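Local atomic coordinates of uncharacterized HTH-type transcriptional regulator YybR (Bacillus subtilis, PDB entry 4A5N), a protein that probably binds DNA as a MarR/DUF24-type (HxlR-like) transcriptional activator, and acts as a redox-sensing regulator. Residues 14-17 / 18-22; 50-54 / 55-59; 91-94 / 95-98. The protein carries 1 engineered substitution. All coordinates share one frame; numbering follows the deposited sequence.

Interaction 1: 14-17 / 18-22; sequences SPVE and FTLDV. Engineered in segment 14-17: Ser14 (natural residue Cys).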
# COMPACT_ATOMS: atom_id res chain seq x y z
N SER B 14 8.48 -7.61 7.64
CA SER B 14 8.93 -6.64 6.65
C SER B 14 8.46 -5.23 7.01
O SER B 14 7.28 -5.03 7.24
CB SER B 14 8.38 -6.98 5.25
OG SER B 14 8.28 -5.80 4.45
N PRO B 15 9.37 -4.25 7.04
CA PRO B 15 8.90 -2.86 7.27
C PRO B 15 8.03 -2.27 6.16
O PRO B 15 7.20 -1.40 6.45
CB PRO B 15 10.20 -2.07 7.50
CG PRO B 15 11.27 -2.87 6.85
CD PRO B 15 10.82 -4.31 6.79
N VAL B 16 8.17 -2.76 4.91
CA VAL B 16 7.30 -2.35 3.80
C VAL B 16 5.86 -2.85 4.04
O VAL B 16 4.88 -2.07 3.96
CB VAL B 16 7.79 -2.92 2.46
CG1 VAL B 16 6.87 -2.49 1.33
CG2 VAL B 16 9.20 -2.45 2.15
N GLU B 17 5.73 -4.11 4.40
CA GLU B 17 4.41 -4.65 4.73
C GLU B 17 3.83 -3.99 6.02
O GLU B 17 2.63 -3.81 6.16
CB GLU B 17 4.47 -6.17 4.85
CG GLU B 17 4.99 -6.93 3.62
CD GLU B 17 4.21 -6.63 2.33
OE1 GLU B 17 3.11 -6.04 2.43
OE2 GLU B 17 4.68 -7.00 1.23
N PHE B 18 4.71 -3.64 6.96
CA PHE B 18 4.28 -2.95 8.20
C PHE B 18 3.60 -1.61 7.84
O PHE B 18 2.51 -1.28 8.34
CB PHE B 18 5.50 -2.76 9.12
CG PHE B 18 5.17 -2.16 10.45
CD1 PHE B 18 4.82 -2.97 11.52
CD2 PHE B 18 5.19 -0.79 10.63
CE1 PHE B 18 4.50 -2.43 12.75
CE2 PHE B 18 4.86 -0.24 11.85
CZ PHE B 18 4.52 -1.06 12.92
N THR B 19 4.22 -0.86 6.92
CA THR B 19 3.62 0.38 6.46
C THR B 19 2.33 0.19 5.69
O THR B 19 1.36 0.92 5.91
CB THR B 19 4.61 1.20 5.64
OG1 THR B 19 5.78 1.39 6.43
CG2 THR B 19 4.01 2.52 5.25
N LEU B 20 2.30 -0.79 4.79
CA LEU B 20 1.10 -1.07 4.01
C LEU B 20 -0.07 -1.54 4.90
O LEU B 20 -1.23 -1.30 4.57
CB LEU B 20 1.42 -2.09 2.94
CG LEU B 20 2.10 -1.62 1.68
CD1 LEU B 20 2.54 -2.83 0.86
CD2 LEU B 20 1.20 -0.74 0.81
N ASP B 21 0.23 -2.16 6.04
CA ASP B 21 -0.83 -2.56 6.99
C ASP B 21 -1.48 -1.33 7.67
O ASP B 21 -2.64 -1.37 8.06
CB ASP B 21 -0.26 -3.51 8.04
CG ASP B 21 -1.32 -4.33 8.72
OD1 ASP B 21 -2.24 -4.85 8.02
OD2 ASP B 21 -1.23 -4.49 9.96
N VAL B 22 -0.75 -0.23 7.76
CA VAL B 22 -1.30 0.99 8.34
C VAL B 22 -2.14 1.79 7.34
O VAL B 22 -3.18 2.36 7.71
CB VAL B 22 -0.20 1.87 8.95
CG1 VAL B 22 -0.82 3.04 9.72
CG2 VAL B 22 0.68 1.04 9.88

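Interaction 2: 50-54 / 55-59; sequences PSITQ and RMLTL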
# COMPACT_ATOMS: atom_id res chain seq x y z
N PRO B 50 -19.11 7.00 -2.11
CA PRO B 50 -20.49 6.51 -2.04
C PRO B 50 -20.65 4.98 -1.99
O PRO B 50 -21.66 4.52 -1.53
CB PRO B 50 -21.15 7.07 -3.33
CG PRO B 50 -20.01 7.48 -4.19
CD PRO B 50 -18.91 7.88 -3.26
N SER B 51 -19.66 4.20 -2.41
CA SER B 51 -19.78 2.76 -2.22
C SER B 51 -19.34 2.25 -0.82
O SER B 51 -19.58 1.09 -0.53
CB SER B 51 -19.07 2.00 -3.35
OG SER B 51 -17.68 2.25 -3.35
N ILE B 52 -18.71 3.07 0.04
CA ILE B 52 -18.38 2.58 1.41
C ILE B 52 -19.72 2.44 2.17
O ILE B 52 -20.70 3.18 1.90
CB ILE B 52 -17.22 3.40 2.12
CG1 ILE B 52 -16.50 2.55 3.19
CG2 ILE B 52 -17.74 4.67 2.78
CD1 ILE B 52 -15.29 3.22 3.86
N THR B 53 -19.83 1.41 3.02
CA THR B 53 -21.01 1.27 3.89
C THR B 53 -20.65 2.02 5.15
O THR B 53 -19.48 2.20 5.42
CB THR B 53 -21.37 -0.18 4.28
OG1 THR B 53 -20.44 -0.68 5.24
CG2 THR B 53 -21.43 -1.12 3.05
N GLN B 54 -21.64 2.46 5.91
CA GLN B 54 -21.37 3.24 7.13
C GLN B 54 -20.59 2.43 8.21
O GLN B 54 -19.69 2.97 8.86
CB GLN B 54 -22.66 3.83 7.69
CG GLN B 54 -23.33 4.82 6.75
CD GLN B 54 -24.54 5.46 7.40
OE1 GLN B 54 -24.41 6.11 8.43
NE2 GLN B 54 -25.72 5.28 6.80
N ARG B 55 -20.89 1.13 8.37
CA ARG B 55 -20.10 0.28 9.29
C ARG B 55 -18.63 0.14 8.89
O ARG B 55 -17.74 0.19 9.74
CB ARG B 55 -20.71 -1.13 9.45
CG ARG B 55 -20.37 -1.77 10.80
CD ARG B 55 -21.00 -3.16 11.01
NE ARG B 55 -22.30 -3.15 11.71
CZ ARG B 55 -22.50 -2.92 13.01
NH1 ARG B 55 -21.49 -2.62 13.83
NH2 ARG B 55 -23.73 -2.97 13.50
N MET B 56 -18.38 -0.05 7.60
CA MET B 56 -17.02 -0.15 7.09
C MET B 56 -16.26 1.18 7.26
O MET B 56 -15.12 1.18 7.65
CB MET B 56 -17.02 -0.58 5.62
CG MET B 56 -15.63 -0.70 5.01
SD MET B 56 -14.63 -1.93 5.85
CE MET B 56 -15.25 -3.43 5.10
N LEU B 57 -16.90 2.31 6.97
CA LEU B 57 -16.25 3.61 7.21
C LEU B 57 -15.86 3.78 8.68
O LEU B 57 -14.73 4.23 9.01
CB LEU B 57 -17.18 4.74 6.74
CG LEU B 57 -16.66 6.18 6.93
CD1 LEU B 57 -15.34 6.35 6.17
CD2 LEU B 57 -17.67 7.25 6.52
N THR B 58 -16.79 3.43 9.58
CA THR B 58 -16.51 3.55 11.01
C THR B 58 -15.32 2.66 11.40
O THR B 58 -14.48 3.08 12.14
CB THR B 58 -17.73 3.14 11.89
OG1 THR B 58 -18.81 4.02 11.62
CG2 THR B 58 -17.39 3.19 13.40
N LEU B 59 -15.26 1.44 10.88
CA LEU B 59 -14.20 0.48 11.19
C LEU B 59 -12.87 0.96 10.67
O LEU B 59 -11.87 0.95 11.41
CB LEU B 59 -14.53 -0.90 10.62
CG LEU B 59 -13.61 -2.12 10.79
CD1 LEU B 59 -13.01 -2.21 12.20
CD2 LEU B 59 -14.43 -3.38 10.47

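Interaction 3: 91-94 / 95-98; sequences RTLE and PIVL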
# COMPACT_ATOMS: atom_id res chain seq x y z
N ARG B 91 0.56 12.77 9.67
CA ARG B 91 1.12 13.64 8.65
C ARG B 91 2.49 13.17 8.17
O ARG B 91 2.89 13.55 7.07
CB ARG B 91 1.28 15.08 9.19
CG ARG B 91 -0.00 15.80 9.55
CD ARG B 91 -0.41 16.73 8.44
NE ARG B 91 -1.71 17.38 8.65
CZ ARG B 91 -2.44 17.84 7.64
NH1 ARG B 91 -1.96 17.75 6.40
NH2 ARG B 91 -3.60 18.42 7.84
N THR B 92 3.20 12.36 8.95
CA THR B 92 4.49 11.78 8.49
C THR B 92 4.33 10.80 7.33
O THR B 92 5.29 10.56 6.61
CB THR B 92 5.37 11.13 9.61
OG1 THR B 92 4.81 9.89 10.02
CG2 THR B 92 5.49 12.07 10.78
N LEU B 93 3.12 10.26 7.16
CA LEU B 93 2.80 9.44 5.99
C LEU B 93 2.35 10.24 4.79
O LEU B 93 2.20 9.69 3.71
CB LEU B 93 1.65 8.44 6.28
CG LEU B 93 1.90 7.17 7.05
CD1 LEU B 93 0.59 6.59 7.58
CD2 LEU B 93 2.63 6.10 6.25
N GLU B 94 2.17 11.55 4.94
CA GLU B 94 1.70 12.38 3.81
C GLU B 94 2.56 12.33 2.52
O GLU B 94 2.01 12.21 1.41
CB GLU B 94 1.35 13.79 4.31
CG GLU B 94 1.14 14.80 3.20
CD GLU B 94 0.65 16.17 3.72
OE1 GLU B 94 0.24 16.27 4.91
OE2 GLU B 94 0.67 17.11 2.91
N PRO B 95 3.91 12.37 2.64
CA PRO B 95 4.74 12.29 1.43
C PRO B 95 4.56 11.01 0.64
O PRO B 95 4.45 11.05 -0.59
CB PRO B 95 6.18 12.42 1.99
CG PRO B 95 5.98 13.28 3.20
CD PRO B 95 4.68 12.86 3.81
N ILE B 96 4.45 9.91 1.36
CA ILE B 96 4.22 8.62 0.74
C ILE B 96 2.83 8.62 0.06
O ILE B 96 2.72 8.25 -1.10
CB ILE B 96 4.29 7.46 1.75
CG1 ILE B 96 5.76 7.14 2.10
CG2 ILE B 96 3.52 6.24 1.21
CD1 ILE B 96 5.98 6.33 3.37
N VAL B 97 1.80 9.10 0.77
CA VAL B 97 0.43 9.16 0.18
C VAL B 97 0.38 10.07 -1.05
O VAL B 97 -0.18 9.69 -2.07
CB VAL B 97 -0.65 9.50 1.21
CG1 VAL B 97 -1.99 9.77 0.53
CG2 VAL B 97 -0.78 8.35 2.17
N LEU B 98 1.04 11.23 -1.00
CA LEU B 98 1.07 12.10 -2.16
C LEU B 98 1.82 11.45 -3.36
O LEU B 98 1.35 11.55 -4.48
CB LEU B 98 1.59 13.50 -1.82
CG LEU B 98 0.68 14.39 -0.96
CD1 LEU B 98 1.34 15.76 -0.79
CD2 LEU B 98 -0.73 14.55 -1.52
O HOH W 1 5.53 9.61 4.04

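Interaction 1: 14-17 / 18-22
This is an N-capped first turn of helix: Ser14 ends the N-terminal loop, and the carbonyls of 14-17 take the amides of 18-21 at the start of helix 15-23. Phe18 N donates to Ser14 O at 2.9 Å, while Ser14 OG, turned back over the helix end, accepts from Glu17 N at 3.1 Å in an almost straight bond (175°). Ser14 is an engineered replacement of the natural cysteine, so the hydroxyl cap belongs to the variant. Leu20 N to Val16 O and Asp21 N to Glu17 O carry the pattern on. Among the side chains, Glu17 bends at chi2 (-56°), which brings OE1 beside Leu20 CD1 at 3.6 Å; the other oxygen, OE2, accepts from Ile30 N of the second subunit. Val16 CG1 is a looser neighbour of the same methyl, at 4.4 Å. Thr19 OG1 bonds Met100 O of the second subunit and lies 3.1 Å from Pro15 O. The turn is thus built into the dimer interface: Phe18 packs on Leu111 and Thr19 on Gly104 of the second subunit's long helix 94-115, while within its own chain Thr19 rests on Leu93, just ahead of helix 94-115.

Interaction 2: 50-54 / 55-59
Ile52 meets Met56 and Leu57 crosswise, its side chain at about a right angle to each, where the loop after helix 42-48 enters helix 54-66. These two helices form the helix-turn-helix, and 54-66 is probably the DNA-recognition helix, as in related winged helix proteins. With CG1 anti to the backbone N (chi1 -155°) and the chain extended beyond it, Ile52 reaches over the first turn. Its CG1 sits against Met56 CG at 3.8 Å, and its CD1 lands on the backbone of Leu57, 3.5 Å from CA. Leu57 CD1 lies 3.9 Å from Ile52 CD1. Trp27 touches both Ile52 and Met56, so the buried isoleucine sits between Trp27 and the first turn of the helix, while Phe42 and Phe45 of helix 42-48 lie on Leu57. Cutting this side chain back to an alanine is likely to open a gap between Trp27 and that turn and leave Met56 freer to move.

Thr53 is the N-cap. Its OG1, at chi1 74°, lies between the backbone N and the carbonyl carbon; the Thr53 and Met56 side chains cross obliquely, OG1 touching Met56 CB at 3.4 Å. Thr53 O takes Leu57 N at 3.0 Å, and Gln54 O takes Thr58 N in the next bond along. The capping bond itself runs from Met56 N to Thr53 OG1, 3.2 Å long with an angle of 163° at the hydrogen.

Interaction 3: 91-94 / 95-98
The guanidinium of Arg91 meets the carboxylate of Glu94 at its edge: NH1 donates to Glu94 OE1 at 3.0 Å, with the oxygen only 9° out of the guanidinium plane. On the acid's side the bond arrives from the syn direction, 24° out of the carboxylate plane, and the two planes are turned well away from each other. This salt bridge spans a type I beta turn, Arg91 to Glu94, which joins helix 88-91 to the long helix 94-115 of the HxlR-like helix-turn-helix domain. Arg91 NH1 also donates to Ile36 O, which gives it a second acceptor.

Glu94 runs out extended, CG anti to the backbone N (chi1 168°), and lies alongside Leu98, pointing the same way; its OE2 is 4.0 Å from Leu98 CD1. Pro95, set across Glu94 at about a right angle, has no N-H to give, yet suits the first turn of a helix, where amides have no helical carbonyl to pair with. Leu93 O accepts from Val97 N, and Glu94 O from Leu98 N at 2.8 Å. The buried Leu93 packs on Phe32 of helix 28-35 and on Trp103 of the second subunit; Thr92 OG1 bonds Phe89 O and also Trp103 NE1 of the second subunit. A water bridges the turn to the helix, donating to Thr92 O at 2.8 Å and accepting from Ile96 N at 2.9 Å.

Each of the three is a helix start, and they follow in series along the chain. Interactions 1 and 3 touch through the methyls Thr19 CG2 and Leu93 CD2, 4.0 Å apart, with centres about 14 Å apart, and both meet the second subunit; together they join the openings of helices 15-23 and 94-115 at the dimer interface. Interaction 2 stands apart, its centre about 23 Å from each of the others, its nearest atoms about 10 Å from interaction 1 and about 14 Å from interaction 3, and no other chain of the assembly touches it. It opens helix 54-66, probably the DNA-recognition helix, on the opposite side of the chain's centre from interaction 3.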